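PDB 3LPZ: uncharacterized protein from Chaetomium thermophilum, which probably acts in the Get pathway of tail-anchored protein biogenesis, as a Get4-family alpha-solenoid that binds Get5. Local coordinates for residues 284-289 and 295-300. Numbering follows the deposited sequence.
Sequences ALELIA and IQRPRQ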
# COMPACT_ATOMS: atom_id res chain seq x y z
N ALA A 284 14.52 -8.66 -0.61
CA ALA A 284 14.21 -7.63 -1.60
C ALA A 284 15.26 -7.59 -2.72
O ALA A 284 14.91 -7.50 -3.89
CB ALA A 284 14.09 -6.25 -0.95
N LEU A 285 16.54 -7.61 -2.35
CA LEU A 285 17.60 -7.50 -3.35
C LEU A 285 17.67 -8.74 -4.23
O LEU A 285 17.92 -8.63 -5.43
CB LEU A 285 18.96 -7.22 -2.70
CG LEU A 285 19.10 -5.80 -2.15
CD1 LEU A 285 20.37 -5.66 -1.36
CD2 LEU A 285 19.02 -4.75 -3.30
N GLU A 286 17.45 -9.90 -3.64
CA GLU A 286 17.38 -11.16 -4.40
C GLU A 286 16.27 -11.14 -5.43
O GLU A 286 16.47 -11.53 -6.57
CB GLU A 286 17.11 -12.32 -3.45
CG GLU A 286 18.34 -12.84 -2.77
CD GLU A 286 18.03 -13.97 -1.83
OE1 GLU A 286 17.15 -14.81 -2.16
OE2 GLU A 286 18.64 -14.01 -0.76
N LEU A 287 15.09 -10.67 -5.02
CA LEU A 287 13.95 -10.59 -5.94
C LEU A 287 14.19 -9.57 -7.05
O LEU A 287 13.86 -9.82 -8.22
CB LEU A 287 12.64 -10.29 -5.20
CG LEU A 287 11.95 -11.52 -4.61
CD1 LEU A 287 10.80 -11.09 -3.73
CD2 LEU A 287 11.44 -12.48 -5.69
N ILE A 288 14.78 -8.44 -6.68
CA ILE A 288 15.17 -7.42 -7.64
C ILE A 288 16.23 -7.91 -8.65
O ILE A 288 16.09 -7.67 -9.84
CB ILE A 288 15.64 -6.12 -6.89
CG1 ILE A 288 14.42 -5.40 -6.29
CG2 ILE A 288 16.48 -5.20 -7.82
CD1 ILE A 288 14.75 -4.31 -5.27
N ALA A 289 17.28 -8.60 -8.16
CA ALA A 289 18.27 -9.24 -9.06
C ALA A 289 17.63 -10.23 -10.04
O ALA A 289 18.03 -10.29 -11.20
CB ALA A 289 19.39 -9.96 -8.25
N ILE A 295 19.23 -12.58 -12.65
CA ILE A 295 20.04 -13.37 -11.71
C ILE A 295 19.12 -14.24 -10.84
O ILE A 295 18.36 -13.73 -10.01
CB ILE A 295 20.93 -12.48 -10.84
CG1 ILE A 295 21.85 -11.63 -11.72
CG2 ILE A 295 21.74 -13.30 -9.85
CD1 ILE A 295 22.45 -10.40 -11.02
N GLN A 296 19.20 -15.56 -11.04
CA GLN A 296 18.32 -16.51 -10.34
C GLN A 296 18.57 -16.47 -8.84
O GLN A 296 19.72 -16.34 -8.40
CB GLN A 296 18.51 -17.95 -10.87
CG GLN A 296 18.39 -18.11 -12.41
CD GLN A 296 16.94 -18.08 -12.96
OE1 GLN A 296 16.63 -18.81 -13.91
NE2 GLN A 296 16.09 -17.24 -12.39
N ARG A 297 17.50 -16.56 -8.06
CA ARG A 297 17.61 -16.57 -6.60
C ARG A 297 18.33 -17.82 -6.11
O ARG A 297 17.97 -18.93 -6.52
CB ARG A 297 16.23 -16.52 -5.96
CG ARG A 297 15.48 -15.25 -6.26
CD ARG A 297 14.05 -15.37 -5.86
NE ARG A 297 13.91 -15.50 -4.41
CZ ARG A 297 12.76 -15.70 -3.79
NH1 ARG A 297 11.63 -15.81 -4.49
NH2 ARG A 297 12.72 -15.80 -2.47
N PRO A 298 19.35 -17.65 -5.24
CA PRO A 298 20.02 -18.82 -4.66
C PRO A 298 19.04 -19.67 -3.86
O PRO A 298 18.03 -19.15 -3.38
CB PRO A 298 21.06 -18.19 -3.72
CG PRO A 298 21.28 -16.80 -4.27
CD PRO A 298 19.93 -16.38 -4.76
N ARG A 299 19.31 -20.97 -3.76
CA ARG A 299 18.46 -21.87 -2.98
C ARG A 299 18.38 -21.36 -1.55
O ARG A 299 19.36 -20.83 -1.02
CB ARG A 299 19.02 -23.30 -3.00
CG ARG A 299 19.23 -23.92 -4.39
CD ARG A 299 20.42 -24.89 -4.40
NE ARG A 299 20.41 -25.79 -3.24
CZ ARG A 299 21.13 -25.60 -2.13
NH1 ARG A 299 21.94 -24.56 -2.01
NH2 ARG A 299 21.03 -26.47 -1.14
N GLN A 300 17.22 -21.49 -0.91
CA GLN A 300 17.08 -20.97 0.45
C GLN A 300 17.82 -21.88 1.42
O GLN A 300 17.55 -23.09 1.49
CB GLN A 300 15.61 -20.75 0.83
CG GLN A 300 14.93 -21.90 1.55
CD GLN A 300 13.48 -21.60 1.87
OE1 GLN A 300 12.64 -21.50 0.97
NE2 GLN A 300 13.18 -21.44 3.15
O HOH W 1 18.45 -13.43 -7.19
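Ile-295 N donates a hydrogen bond of 3.0 Å to Ala-289 O. The bond spans the turn at the end of helix 282-293, where the chain reverses. The same pair also meets through side chains, with Ala-289 CB 3.9 Å from Ile-295 CB. Ile-295 has CG1 beside its own backbone N (chi1 -58°), and its CD1 also reaches the Ala-289 methyl. Both residues pack on Phe-263 of helix 260-269.

Further along, one water bridges the backbones. It donates to Glu-286 O and to Ile-295 O, 2.8 Å from each.

The Arg-297 side chain reaches across the outer side of the helix. The bend at chi3 (65°) brings one guanidinium face against the end of Leu-287. Leu-287 CD2 is 3.5 Å from Arg-297 NH1, while Leu-287 CG sits over that face, offset toward its rim. Glu-286 extends beyond CG and crosses Arg-297 at about a right angle. Glu-286 OE1 lies at the guanidinium edge, 4.0 Å from Arg-297 NE. This is too long for a salt bridge, though the opposite charges probably attract. The same OE1 is 4.1 Å from Pro-298 CD. Arg-297 also touches Glu-290, one turn on from Glu-286.

The contact belongs to the connection between helices 282-293 and 303-312 of an alpha-solenoid. At the protein surface, this connection runs back beside the helix it has just left.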